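Local coordinates for protein porphyranase B (Zobellia galactanivorans, PDB 3JUU) that hydrolyses the sulfated polysaccharide porphyran at the (1->4) linkages between beta-D-galactopyranose and alpha-L-galactopyranose-6-sulfate, releasing mostly a disaccharide, at residues 12-17 against 215-220; 56-61 against 90-95; 75-80 against 261-266; 99-104 against 235-240; 139-144 against 173-178. One frame throughout, in Å; residues are numbered along the deposited sequence.

How the contacts relate
Four of the five contacts pair strands of the jelly-roll sandwich; contact 1 instead lays an N-terminal loop against a hairpin turn. Contact 3 is buried, and contact 4, closest to the centre of the chain, is partly so; contacts 1, 2 and 5 lie farther out. Contacts 2 and 4 share strand 90-101, with strand 73-87 of contact 3 beside it, and I76 touches V99 and M240. Contact 5 reaches contact 4 through M236 and contact 1 through L144 and F216. Chemistry follows place: aromatic rings in contacts 1 and 2, threonines and an arginine in contact 3, backbone bonds and glycines in contact 4, and an arginine-glutamate salt bridge at the catalytic cleft in contact 5.

Contact 1 of 5, residues 12-17 against 215-220; sequences PHFKPG and IFFLDG. With SO4 (sulfate ion), chain D.
F14, in the loop near the N-terminus, sets the edge of its ring against a face of F217 on strand 213-218 of the family 16 jelly-roll sandwich. The planes stand 62° apart in this T-shaped pair, and F14 CE1 comes 3.7 Å from F217 CE1, above the rim of the F217 ring. The CB of F217 is directed toward the loop, and its CG lies anti to the carbonyl carbon (chi1 -77°). Flat apolar rings suit both places, since Y109 meets each of them as well. After L218 the hairpin to strand 221-226 reverses through a type I' turn, D219 and G220, both with positive phi. Glycine is needed at the second position because a CB there would strike K15 N. That N-H instead bonds G220 O at 2.8 Å, nearly straight. The D219 carboxylate bonds H202 and V203; K15 meets the backbone instead, its flexible chain bent at chi2 and chi4, with NZ 3.0 Å from D219 O, above the carbonyl plane.

Contact 2 of 5, residues 56-61 against 90-95; sequences GRAPGL and KTYTHG
The phenol ring of Y92 lies between A58 and L61, with A58 CB over one face, 3.9 Å from the ring centroid, and L61 CD1 over the other, at 4.0 Å. Both are CH-pi contacts: the small alanine lets the 56-61 backbone pass close by, while the longer L61 side chain, its CG anti to the backbone N (chi1 -179°), crosses that of Y92 at about a right angle. G60 C meets the ring edge, and Y92 OH donates to G56 O at 2.7 Å from above the carbonyl plane. An alanine in place of Y92 would probably leave G56 O without this donor and open a gap between A58 and L61. Here strand 60-62 joins strand 90-101 in parallel within the jelly roll, L61 N bonding H94 O at 2.8 Å. P59, which follows a cis peptide bond, offers its O to T93 N and H94 N together, and its CB packs 3.5 Å from T93 OG1. The CB of R57 is directed away from strand 90-101, and its NH1 forms a salt bridge with E243; both residues are assigned to substrate binding.

Contact 3 of 5, residues 75-80 against 261-266; sequences QITTTM and EDRTTT. With SO4 (sulfate ion), chain F.
R263 has the most surface buried here; its chain crosses T78 at a slant and sends NH1 to T78 O at 2.9 Å, within the guanidinium plane. Its backbone O in turn takes two donors from T78: the N-H at 2.8 Å and the hydroxyl OG1, which approaches in the carbonyl plane, on a lone pair of that oxygen. NH1 and NH2 also hold a sulfate ion, probably from the crystallisation liquor, while NE bonds G258 O. An alanine at R263 would probably leave T78 O without its side-chain donor and the sulfate without its grip. Branched T264 packs CG2 3.6 Å from Q75 CB and sets OG1 2.8 Å from T77 OG1; OG1 is also bonded to K260 O. Q75, extended beyond CG, brings NE2 to a water that also meets E261 OE1 and T266 OG1, while its OE1 bonds S68 OG. Paired bonds join I76 and T265 in this antiparallel stretch of the jelly roll. Strand 67-70 adjoins strand 73-87, strand 108-115 adjoins strand 264-276, and I76, T78 and T265 touch V242 of strand 237-242.

Contact 4 of 5, residues 99-104 against 235-240; sequences VGSRNG and EMYLRM
With chi1 at 69°, S101 places OG between its own backbone N and carbonyl carbon, where it accepts from L238 N at 2.8 Å and donates to N103 O. This joins strands 90-101 and 237-242, antiparallel neighbours in the jelly-roll sandwich: a serine hydroxyl here takes the backbone N-H of L238. Farther in, V99 and M240 form a hydrogen-bonded pair, M240 N reaching V99 O at 2.8 Å, and the bent M240 chain lays CE 3.6 Å from V99 CG1. R239 bends at chi2 (-79°), and its NH1 bonds L238 O, which S101 N meets from the opposite face of the carbonyl plane. Because NH1 lies so close, any CB on G100 would collide with it. R239 NH2 forms a salt bridge with E130, and NE one with a MES molecule, probably from the crystallisation liquor, not far from W54, assigned to substrate binding. At the loop end G104 CA sits over a face of the Y237 ring, 4.0 Å from its centroid; a CB on G104 would hit that ring, M236 O and E235 OE2. One water bridges the two segments, accepting from G104 N and donating to E235 OE2 at 2.9 Å.

Contact 5 of 5, residues 139-144 against 173-178; sequences KRTTEL and SRNIPE. With SO4 (sulfate ion), chain G.
T141 and R174 form an antiparallel hydrogen-bonded pair, T141 N to R174 O at 2.9 Å, before the second segment turns off the strand at N175, whose phi is positive. R174 carries the side-chain contact. Its CG lies between the backbone N and carbonyl carbon (chi1 58°) and the chain runs straight on to NE, a long reach that suits arginine. NH1 and NH2 both close on one oxygen, E143 OE1, the NH2 at 2.8 Å, from opposite faces of the carboxylate plane, which stands 85° to the guanidinium. T141 CG2 covers one face of the guanidinium near its rim, lying 3.7 Å from R174 NH2. The branched threonine uses its other arm too: N175 ND2 donates to T141 OG1 at 2.8 Å. R174 NE and N175 ND2 both meet O3 of a sulfate ion, probably from the crystallisation liquor, and R174 NH2 holds O2. At the outer end R140 CB packs 3.9 Å from P177 CD, while the R140 guanidinium leads away to D231 O, a salt bridge with D233 and a cation-pi contact with Y182. A water links R140 NH1, T141 O and S173 OG, which also bonds E183 O. E143 OE2 bonds a glycerol molecule. E143, assigned as the nucleophile, opens the family 16 signature that continues through D145 to E148, the assigned proton donor, on strand 141-150 of the cleft.

Contact 1 of 5, residues 12-17 against 215-220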
# COMPACT_ATOMS: atom_id res chain seq x y z
N PRO A 12 3.88 2.46 -18.11
CA PRO A 12 4.32 1.82 -16.88
C PRO A 12 5.72 1.30 -16.95
O PRO A 12 6.32 1.14 -18.06
CB PRO A 12 3.33 0.64 -16.69
CG PRO A 12 2.10 1.06 -17.46
CD PRO A 12 2.69 1.78 -18.64
N HIS A 13 6.33 1.05 -15.79
CA HIS A 13 7.68 0.50 -15.78
C HIS A 13 7.66 -0.99 -16.08
O HIS A 13 7.24 -1.81 -15.22
CB HIS A 13 8.35 0.77 -14.43
CG HIS A 13 9.08 2.08 -14.39
ND1 HIS A 13 10.42 2.17 -14.08
CD2 HIS A 13 8.65 3.34 -14.63
CE1 HIS A 13 10.78 3.44 -14.11
NE2 HIS A 13 9.72 4.17 -14.45
N PHE A 14 8.09 -1.38 -17.30
CA PHE A 14 8.20 -2.79 -17.59
C PHE A 14 9.55 -2.97 -18.22
O PHE A 14 9.90 -2.16 -19.12
CB PHE A 14 7.13 -3.27 -18.61
CG PHE A 14 5.73 -3.20 -18.12
CD1 PHE A 14 5.34 -3.95 -16.99
CD2 PHE A 14 4.75 -2.42 -18.78
CE1 PHE A 14 4.02 -3.93 -16.56
CE2 PHE A 14 3.42 -2.41 -18.38
CZ PHE A 14 3.05 -3.12 -17.23
N LYS A 15 10.30 -4.00 -17.81
CA LYS A 15 11.57 -4.35 -18.46
C LYS A 15 11.25 -4.90 -19.88
O LYS A 15 10.08 -5.16 -20.21
CB LYS A 15 12.30 -5.46 -17.67
CG LYS A 15 12.82 -5.06 -16.27
CD LYS A 15 14.01 -4.15 -16.45
CE LYS A 15 14.88 -4.05 -15.19
NZ LYS A 15 14.31 -3.07 -14.18
N PRO A 16 12.28 -5.07 -20.71
CA PRO A 16 11.99 -5.54 -22.07
C PRO A 16 11.40 -6.95 -22.02
O PRO A 16 11.89 -7.82 -21.26
CB PRO A 16 13.38 -5.56 -22.74
CG PRO A 16 14.23 -4.45 -21.99
CD PRO A 16 13.70 -4.68 -20.52
N GLY A 17 10.33 -7.17 -22.77
CA GLY A 17 9.76 -8.47 -22.73
C GLY A 17 8.79 -8.75 -21.61
O GLY A 17 8.49 -9.92 -21.39
N ILE A 215 -2.04 -9.74 -11.34
CA ILE A 215 -0.68 -10.09 -11.71
C ILE A 215 0.29 -9.10 -11.12
O ILE A 215 0.17 -7.93 -11.35
CB ILE A 215 -0.52 -10.10 -13.27
CG1 ILE A 215 -1.43 -11.19 -13.85
CG2 ILE A 215 0.92 -10.44 -13.65
CD1 ILE A 215 -2.66 -10.69 -14.41
N PHE A 216 1.22 -9.61 -10.33
CA PHE A 216 2.13 -8.69 -9.57
C PHE A 216 3.46 -8.54 -10.29
O PHE A 216 3.98 -9.52 -10.84
CB PHE A 216 2.39 -9.25 -8.16
CG PHE A 216 1.16 -9.19 -7.28
CD1 PHE A 216 0.74 -7.95 -6.76
CD2 PHE A 216 0.44 -10.36 -6.98
CE1 PHE A 216 -0.45 -7.87 -6.03
CE2 PHE A 216 -0.71 -10.31 -6.16
CZ PHE A 216 -1.13 -9.05 -5.68
N PHE A 217 4.04 -7.32 -10.26
CA PHE A 217 5.35 -7.04 -10.91
C PHE A 217 6.26 -6.40 -9.90
O PHE A 217 5.84 -5.57 -9.03
CB PHE A 217 5.14 -5.97 -12.00
CG PHE A 217 4.51 -6.54 -13.23
CD1 PHE A 217 5.30 -6.81 -14.33
CD2 PHE A 217 3.10 -6.86 -13.24
CE1 PHE A 217 4.76 -7.38 -15.49
CE2 PHE A 217 2.53 -7.39 -14.43
CZ PHE A 217 3.40 -7.68 -15.51
N LEU A 218 7.53 -6.71 -10.04
CA LEU A 218 8.63 -6.12 -9.22
C LEU A 218 9.72 -5.64 -10.12
O LEU A 218 10.23 -6.42 -10.96
CB LEU A 218 9.20 -7.16 -8.20
CG LEU A 218 10.40 -6.72 -7.39
CD1 LEU A 218 10.04 -5.38 -6.55
CD2 LEU A 218 10.99 -7.91 -6.54
N ASP A 219 10.03 -4.32 -10.04
CA ASP A 219 11.13 -3.70 -10.84
C ASP A 219 10.94 -4.03 -12.32
O ASP A 219 11.89 -4.41 -13.01
CB ASP A 219 12.47 -4.18 -10.32
CG ASP A 219 12.68 -3.77 -8.86
OD1 ASP A 219 12.19 -2.65 -8.56
OD2 ASP A 219 13.31 -4.55 -8.12
N GLY A 220 9.67 -3.98 -12.73
CA GLY A 220 9.34 -4.10 -14.14
C GLY A 220 9.29 -5.50 -14.64
O GLY A 220 9.26 -5.74 -15.87
S SO4 D . 10.95 7.51 -13.69
O1 SO4 D . 12.01 7.55 -14.69
O2 SO4 D . 10.42 8.86 -13.47
O3 SO4 D . 9.91 6.61 -14.20
O4 SO4 D . 11.52 6.97 -12.43

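Contact 2 of 5, residues 56-61 against 90-95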
# COMPACT_ATOMS: atom_id res chain seq x y z
N GLY A 56 -5.73 4.59 12.50
CA GLY A 56 -4.52 3.88 12.86
C GLY A 56 -4.76 2.70 13.74
O GLY A 56 -5.73 2.70 14.56
N ARG A 57 -3.96 1.65 13.56
CA ARG A 57 -4.06 0.52 14.47
C ARG A 57 -3.24 0.88 15.71
O ARG A 57 -2.04 1.19 15.59
CB ARG A 57 -3.50 -0.75 13.83
CG ARG A 57 -3.52 -2.01 14.71
CD ARG A 57 -3.05 -3.26 13.92
NE ARG A 57 -3.75 -3.45 12.61
CZ ARG A 57 -3.27 -3.16 11.41
NH1 ARG A 57 -2.05 -2.60 11.21
NH2 ARG A 57 -4.02 -3.41 10.33
N ALA A 58 -3.83 0.76 16.90
CA ALA A 58 -3.00 1.16 18.06
C ALA A 58 -1.76 0.24 18.14
O ALA A 58 -1.83 -0.96 17.92
CB ALA A 58 -3.82 1.12 19.37
N PRO A 59 -0.59 0.77 18.51
CA PRO A 59 -0.37 2.10 19.09
C PRO A 59 0.14 3.16 18.08
O PRO A 59 0.67 4.19 18.52
CB PRO A 59 0.71 1.80 20.15
CG PRO A 59 1.64 0.77 19.41
CD PRO A 59 0.63 -0.09 18.55
N GLY A 60 -0.02 2.92 16.76
CA GLY A 60 0.48 3.89 15.74
C GLY A 60 -0.68 4.77 15.17
O GLY A 60 -1.63 4.23 14.50
N LEU A 61 -0.62 6.08 15.42
CA LEU A 61 -1.70 6.97 15.06
C LEU A 61 -1.26 7.65 13.77
O LEU A 61 -0.14 8.23 13.68
CB LEU A 61 -1.95 7.99 16.22
CG LEU A 61 -3.11 9.00 16.02
CD1 LEU A 61 -4.41 8.22 16.16
CD2 LEU A 61 -3.02 10.12 17.16
N LYS A 90 -8.10 3.11 23.35
CA LYS A 90 -6.75 2.51 23.22
C LYS A 90 -5.65 3.61 23.27
O LYS A 90 -5.85 4.75 22.80
CB LYS A 90 -6.69 1.75 21.89
CG LYS A 90 -7.63 0.60 21.85
CD LYS A 90 -7.40 -0.27 20.66
CE LYS A 90 -8.05 -1.67 20.93
NZ LYS A 90 -8.04 -2.65 19.76
N THR A 91 -4.49 3.23 23.80
CA THR A 91 -3.37 4.18 23.88
C THR A 91 -2.50 4.09 22.59
O THR A 91 -2.03 3.00 22.21
CB THR A 91 -2.54 3.85 25.14
OG1 THR A 91 -3.33 4.20 26.31
CG2 THR A 91 -1.24 4.70 25.18
N TYR A 92 -2.27 5.24 22.00
CA TYR A 92 -1.32 5.44 20.88
C TYR A 92 -0.05 6.12 21.40
O TYR A 92 -0.14 7.13 22.17
CB TYR A 92 -2.00 6.31 19.85
CG TYR A 92 -3.12 5.58 19.11
CD1 TYR A 92 -2.91 5.01 17.82
CD2 TYR A 92 -4.40 5.53 19.65
CE1 TYR A 92 -3.95 4.32 17.16
CE2 TYR A 92 -5.43 4.78 18.99
CZ TYR A 92 -5.20 4.21 17.76
OH TYR A 92 -6.27 3.52 17.12
N THR A 93 1.11 5.61 20.98
CA THR A 93 2.38 6.17 21.45
C THR A 93 3.24 6.58 20.30
O THR A 93 4.22 7.28 20.50
CB THR A 93 3.14 5.13 22.23
OG1 THR A 93 3.21 3.90 21.46
CG2 THR A 93 2.44 4.79 23.55
N HIS A 94 2.88 6.14 19.08
CA HIS A 94 3.74 6.42 17.89
C HIS A 94 2.92 7.09 16.79
O HIS A 94 1.67 6.90 16.71
CB HIS A 94 4.32 5.10 17.33
CG HIS A 94 5.36 4.47 18.21
ND1 HIS A 94 5.06 3.91 19.44
CD2 HIS A 94 6.70 4.33 18.05
CE1 HIS A 94 6.16 3.41 19.98
NE2 HIS A 94 7.18 3.70 19.16
N GLY A 95 3.62 7.87 15.94
CA GLY A 95 2.94 8.47 14.77
C GLY A 95 3.32 7.77 13.49
O GLY A 95 4.50 7.56 13.26

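Contact 3 of 5, residues 75-80 against 261-266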
# COMPACT_ATOMS: atom_id res chain seq x y z
N GLN A 75 6.87 11.66 1.35
CA GLN A 75 7.63 11.18 2.50
C GLN A 75 6.60 10.93 3.57
O GLN A 75 5.78 11.83 3.88
CB GLN A 75 8.66 12.22 2.97
CG GLN A 75 9.67 12.53 1.82
CD GLN A 75 10.68 13.51 2.25
OE1 GLN A 75 10.36 14.53 2.91
NE2 GLN A 75 11.92 13.19 2.01
N ILE A 76 6.56 9.68 4.09
CA ILE A 76 5.70 9.37 5.26
C ILE A 76 6.67 8.97 6.37
O ILE A 76 7.38 7.97 6.28
CB ILE A 76 4.68 8.21 4.97
CG1 ILE A 76 3.89 8.52 3.67
CG2 ILE A 76 3.74 8.05 6.23
CD1 ILE A 76 2.76 7.41 3.43
N THR A 77 6.71 9.80 7.42
CA THR A 77 7.78 9.66 8.40
C THR A 77 7.21 9.12 9.71
O THR A 77 6.21 9.64 10.22
CB THR A 77 8.40 11.08 8.64
OG1 THR A 77 9.06 11.53 7.43
CG2 THR A 77 9.48 10.98 9.76
N THR A 78 7.86 8.13 10.30
CA THR A 78 7.45 7.62 11.61
C THR A 78 8.02 8.47 12.74
O THR A 78 9.19 8.92 12.67
CB THR A 78 7.95 6.23 11.85
OG1 THR A 78 9.37 6.19 11.79
CG2 THR A 78 7.35 5.16 10.85
N THR A 79 7.22 8.62 13.79
CA THR A 79 7.63 9.45 14.96
C THR A 79 7.23 8.82 16.27
O THR A 79 6.40 7.86 16.32
CB THR A 79 7.04 10.89 14.90
OG1 THR A 79 5.62 10.84 14.90
CG2 THR A 79 7.49 11.66 13.66
N MET A 80 7.88 9.29 17.34
CA MET A 80 7.38 9.00 18.68
C MET A 80 6.40 10.16 18.97
O MET A 80 6.70 11.32 18.72
CB MET A 80 8.53 8.96 19.70
CG MET A 80 8.00 8.57 21.09
SD MET A 80 7.58 6.81 21.19
CE MET A 80 9.21 6.03 21.13
N GLU A 261 15.75 10.11 7.65
CA GLU A 261 15.69 9.25 6.43
C GLU A 261 15.31 7.79 6.78
O GLU A 261 14.48 7.20 6.14
CB GLU A 261 17.05 9.27 5.74
CG GLU A 261 17.07 8.54 4.34
CD GLU A 261 16.12 9.18 3.24
OE1 GLU A 261 15.42 10.26 3.40
OE2 GLU A 261 16.09 8.54 2.15
N ASP A 262 15.94 7.24 7.78
CA ASP A 262 15.63 5.86 8.25
C ASP A 262 14.19 5.78 8.75
O ASP A 262 13.56 4.72 8.56
CB ASP A 262 16.50 5.45 9.40
CG ASP A 262 17.93 5.09 8.98
OD1 ASP A 262 18.19 5.07 7.77
OD2 ASP A 262 18.70 4.77 9.91
N ARG A 263 13.62 6.88 9.31
CA ARG A 263 12.19 6.83 9.76
C ARG A 263 11.19 7.11 8.66
O ARG A 263 9.99 7.07 8.91
CB ARG A 263 11.97 7.84 10.92
CG ARG A 263 12.64 7.26 12.17
CD ARG A 263 12.49 8.23 13.42
NE ARG A 263 13.16 9.55 13.18
CZ ARG A 263 12.59 10.74 12.90
NH1 ARG A 263 11.28 10.96 12.68
NH2 ARG A 263 13.41 11.81 12.79
N THR A 264 11.66 7.34 7.42
CA THR A 264 10.80 7.83 6.36
C THR A 264 10.60 6.76 5.28
O THR A 264 11.57 6.19 4.83
CB THR A 264 11.37 9.10 5.71
OG1 THR A 264 11.35 10.12 6.75
CG2 THR A 264 10.53 9.57 4.42
N THR A 265 9.34 6.53 4.91
CA THR A 265 9.02 5.69 3.73
C THR A 265 8.88 6.69 2.60
O THR A 265 8.15 7.65 2.75
CB THR A 265 7.66 4.96 4.00
OG1 THR A 265 7.84 4.07 5.12
CG2 THR A 265 7.32 4.16 2.69
N THR A 266 9.61 6.51 1.51
CA THR A 266 9.61 7.52 0.44
C THR A 266 9.01 6.91 -0.84
O THR A 266 9.46 5.83 -1.23
CB THR A 266 11.06 7.95 0.16
OG1 THR A 266 11.69 8.44 1.39
CG2 THR A 266 11.11 9.02 -0.98
S SO4 F . 10.90 14.69 12.51
O1 SO4 F . 12.37 14.64 12.67
O2 SO4 F . 10.69 15.62 11.39
O3 SO4 F . 10.24 13.40 12.21
O4 SO4 F . 10.27 15.26 13.72
O HOH W 1 13.01 10.80 1.29

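Contact 4 of 5, residues 99-104 against 235-240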
# COMPACT_ATOMS: atom_id res chain seq x y z
N VAL A 99 -2.16 7.89 3.48
CA VAL A 99 -2.48 8.69 2.31
C VAL A 99 -3.41 7.81 1.46
O VAL A 99 -2.98 6.72 1.05
CB VAL A 99 -1.19 9.02 1.48
CG1 VAL A 99 -1.58 9.96 0.25
CG2 VAL A 99 -0.09 9.69 2.33
N GLY A 100 -4.66 8.25 1.22
CA GLY A 100 -5.60 7.50 0.42
C GLY A 100 -6.11 8.31 -0.78
O GLY A 100 -6.31 9.56 -0.69
N SER A 101 -6.27 7.64 -1.93
CA SER A 101 -6.81 8.38 -3.13
C SER A 101 -8.26 8.72 -2.92
O SER A 101 -9.07 7.88 -2.48
CB SER A 101 -6.58 7.58 -4.46
OG SER A 101 -7.39 6.39 -4.49
N ARG A 102 -8.64 9.98 -3.17
CA ARG A 102 -10.06 10.31 -3.02
C ARG A 102 -10.84 9.80 -4.26
O ARG A 102 -12.05 9.64 -4.17
CB ARG A 102 -10.22 11.82 -2.91
CG ARG A 102 -9.58 12.38 -1.69
CD ARG A 102 -9.90 13.92 -1.62
NE ARG A 102 -9.16 14.51 -0.51
CZ ARG A 102 -9.64 14.61 0.74
NH1 ARG A 102 -10.84 14.12 1.07
NH2 ARG A 102 -8.90 15.19 1.68
N ASN A 103 -10.15 9.54 -5.37
CA ASN A 103 -10.79 8.95 -6.58
C ASN A 103 -10.43 7.45 -6.73
O ASN A 103 -9.35 7.03 -6.31
CB ASN A 103 -10.33 9.72 -7.81
CG ASN A 103 -10.87 11.16 -7.80
OD1 ASN A 103 -12.08 11.36 -7.97
ND2 ASN A 103 -9.99 12.13 -7.57
N GLY A 104 -11.40 6.66 -7.21
CA GLY A 104 -11.19 5.18 -7.35
C GLY A 104 -11.31 4.75 -8.80
O GLY A 104 -11.67 5.57 -9.71
N GLU A 235 -15.08 -1.04 -7.41
CA GLU A 235 -14.16 0.13 -7.45
C GLU A 235 -13.25 0.14 -6.22
O GLU A 235 -13.70 -0.10 -5.08
CB GLU A 235 -15.01 1.46 -7.43
CG GLU A 235 -14.14 2.68 -7.71
CD GLU A 235 -14.99 3.97 -7.68
OE1 GLU A 235 -16.18 3.87 -7.37
OE2 GLU A 235 -14.45 5.05 -7.85
N MET A 236 -11.96 0.39 -6.44
CA MET A 236 -11.02 0.43 -5.31
C MET A 236 -10.22 1.72 -5.32
O MET A 236 -10.15 2.41 -6.33
CB MET A 236 -10.08 -0.79 -5.32
CG MET A 236 -10.85 -2.04 -4.84
SD MET A 236 -9.77 -3.39 -4.26
CE MET A 236 -9.28 -4.18 -5.74
N TYR A 237 -9.61 2.04 -4.16
CA TYR A 237 -8.92 3.32 -3.89
C TYR A 237 -7.55 2.99 -3.43
O TYR A 237 -7.41 1.97 -2.68
CB TYR A 237 -9.65 4.11 -2.77
CG TYR A 237 -11.10 4.43 -3.17
CD1 TYR A 237 -11.44 5.69 -3.77
CD2 TYR A 237 -12.12 3.43 -3.08
CE1 TYR A 237 -12.78 5.98 -4.17
CE2 TYR A 237 -13.44 3.70 -3.51
CZ TYR A 237 -13.74 4.98 -4.06
OH TYR A 237 -15.04 5.24 -4.48
N LEU A 238 -6.58 3.85 -3.79
CA LEU A 238 -5.18 3.64 -3.42
C LEU A 238 -4.91 3.98 -1.95
O LEU A 238 -5.64 4.82 -1.31
CB LEU A 238 -4.25 4.48 -4.29
CG LEU A 238 -4.11 3.97 -5.74
CD1 LEU A 238 -3.52 5.08 -6.62
CD2 LEU A 238 -3.26 2.70 -5.85
N ARG A 239 -3.91 3.30 -1.43
CA ARG A 239 -3.47 3.52 -0.05
C ARG A 239 -1.94 3.50 -0.03
O ARG A 239 -1.32 2.54 -0.54
CB ARG A 239 -3.91 2.39 0.86
CG ARG A 239 -5.44 2.24 0.98
CD ARG A 239 -5.99 3.33 2.00
NE ARG A 239 -7.44 3.22 2.12
CZ ARG A 239 -8.34 3.90 1.40
NH1 ARG A 239 -7.97 4.64 0.41
NH2 ARG A 239 -9.63 3.76 1.72
N MET A 240 -1.33 4.48 0.66
CA MET A 240 0.09 4.42 1.01
C MET A 240 0.11 4.71 2.53
O MET A 240 -0.25 5.82 2.99
CB MET A 240 0.89 5.51 0.22
CG MET A 240 1.04 5.20 -1.31
SD MET A 240 -0.46 5.95 -2.16
CE MET A 240 -0.13 7.72 -2.23
O HOH W 2 -9.92 6.66 -0.29
O HOH W 3 -14.04 7.88 -7.73

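Contact 5 of 5, residues 139-144 against 173-178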
# COMPACT_ATOMS: atom_id res chain seq x y z
N LYS A 139 -21.01 -4.30 -0.55
CA LYS A 139 -20.57 -3.86 0.78
C LYS A 139 -19.47 -4.78 1.34
O LYS A 139 -18.84 -4.45 2.34
CB LYS A 139 -21.78 -3.86 1.77
CG LYS A 139 -22.83 -2.72 1.46
CD LYS A 139 -23.96 -2.73 2.57
CE LYS A 139 -25.27 -2.26 2.02
NZ LYS A 139 -25.14 -0.78 1.60
N ARG A 140 -19.29 -5.97 0.75
CA ARG A 140 -18.19 -6.89 1.15
C ARG A 140 -16.88 -6.15 0.83
O ARG A 140 -16.86 -5.22 0.05
CB ARG A 140 -18.23 -8.19 0.31
CG ARG A 140 -18.04 -7.92 -1.18
CD ARG A 140 -18.46 -9.19 -1.99
NE ARG A 140 -18.45 -8.94 -3.44
CZ ARG A 140 -17.41 -9.09 -4.27
NH1 ARG A 140 -16.24 -9.52 -3.87
NH2 ARG A 140 -17.56 -8.78 -5.55
N THR A 141 -15.80 -6.58 1.50
CA THR A 141 -14.49 -5.96 1.34
C THR A 141 -13.65 -6.76 0.36
O THR A 141 -13.61 -8.00 0.45
CB THR A 141 -13.77 -5.96 2.69
OG1 THR A 141 -14.56 -5.14 3.56
CG2 THR A 141 -12.35 -5.33 2.55
N THR A 142 -12.92 -6.04 -0.48
CA THR A 142 -11.95 -6.64 -1.35
C THR A 142 -10.72 -5.74 -1.11
O THR A 142 -10.78 -4.54 -1.17
CB THR A 142 -12.34 -6.58 -2.88
OG1 THR A 142 -12.56 -5.21 -3.29
CG2 THR A 142 -13.56 -7.37 -3.17
N GLU A 143 -9.60 -6.37 -0.75
CA GLU A 143 -8.35 -5.62 -0.51
C GLU A 143 -7.28 -6.28 -1.35
O GLU A 143 -7.12 -7.50 -1.29
CB GLU A 143 -7.99 -5.73 1.00
CG GLU A 143 -6.62 -5.03 1.32
CD GLU A 143 -6.28 -5.20 2.82
OE1 GLU A 143 -7.15 -5.62 3.64
OE2 GLU A 143 -5.10 -4.93 3.16
N LEU A 144 -6.53 -5.46 -2.09
CA LEU A 144 -5.44 -5.93 -2.98
C LEU A 144 -4.13 -5.24 -2.48
O LEU A 144 -3.88 -4.08 -2.70
CB LEU A 144 -5.80 -5.53 -4.45
CG LEU A 144 -5.05 -6.28 -5.59
CD1 LEU A 144 -5.47 -5.72 -6.94
CD2 LEU A 144 -3.51 -6.22 -5.41
N SER A 173 -10.66 -11.28 0.82
CA SER A 173 -12.11 -11.12 0.73
C SER A 173 -12.62 -11.29 2.17
O SER A 173 -12.34 -12.30 2.84
CB SER A 173 -12.70 -12.21 -0.18
OG SER A 173 -14.12 -12.26 0.05
N ARG A 174 -13.39 -10.32 2.67
CA ARG A 174 -13.95 -10.42 4.04
C ARG A 174 -15.18 -9.56 4.23
O ARG A 174 -15.59 -8.87 3.25
CB ARG A 174 -12.92 -10.06 5.11
CG ARG A 174 -12.33 -8.59 4.92
CD ARG A 174 -11.40 -8.21 6.11
NE ARG A 174 -10.91 -6.85 5.90
CZ ARG A 174 -9.89 -6.55 5.11
NH1 ARG A 174 -9.18 -7.51 4.47
NH2 ARG A 174 -9.57 -5.29 4.96
N ASN A 175 -15.74 -9.53 5.47
CA ASN A 175 -16.94 -8.67 5.70
C ASN A 175 -18.10 -8.96 4.74
O ASN A 175 -18.84 -8.06 4.24
CB ASN A 175 -16.60 -7.17 5.68
CG ASN A 175 -15.55 -6.80 6.66
OD1 ASN A 175 -15.50 -7.36 7.76
ND2 ASN A 175 -14.63 -5.89 6.26
N ILE A 176 -18.30 -10.24 4.42
CA ILE A 176 -19.27 -10.50 3.36
C ILE A 176 -20.71 -10.53 3.95
O ILE A 176 -20.95 -11.25 4.96
CB ILE A 176 -18.97 -11.84 2.67
CG1 ILE A 176 -17.60 -11.78 1.96
CG2 ILE A 176 -20.10 -12.29 1.69
CD1 ILE A 176 -17.02 -13.13 2.07
N PRO A 177 -21.66 -9.75 3.36
CA PRO A 177 -23.03 -9.76 3.91
C PRO A 177 -23.67 -11.14 3.83
O PRO A 177 -23.51 -11.84 2.82
CB PRO A 177 -23.81 -8.80 2.99
CG PRO A 177 -22.71 -7.87 2.44
CD PRO A 177 -21.50 -8.76 2.27
N GLU A 178 -24.42 -11.51 4.87
CA GLU A 178 -25.09 -12.81 4.89
C GLU A 178 -26.03 -12.92 3.67
O GLU A 178 -26.62 -11.93 3.23
CB GLU A 178 -25.72 -13.09 6.26
CG GLU A 178 -27.12 -12.62 6.46
CD GLU A 178 -28.11 -13.77 6.42
OE1 GLU A 178 -28.65 -14.09 7.51
OE2 GLU A 178 -28.31 -14.37 5.32
S SO4 G . -11.81 -3.47 7.34
O1 SO4 G . -10.97 -2.96 8.38
O2 SO4 G . -11.30 -3.17 6.02
O3 SO4 G . -12.02 -4.90 7.63
O4 SO4 G . -12.97 -2.62 7.31
O HOH W 4 -15.17 -9.90 -1.02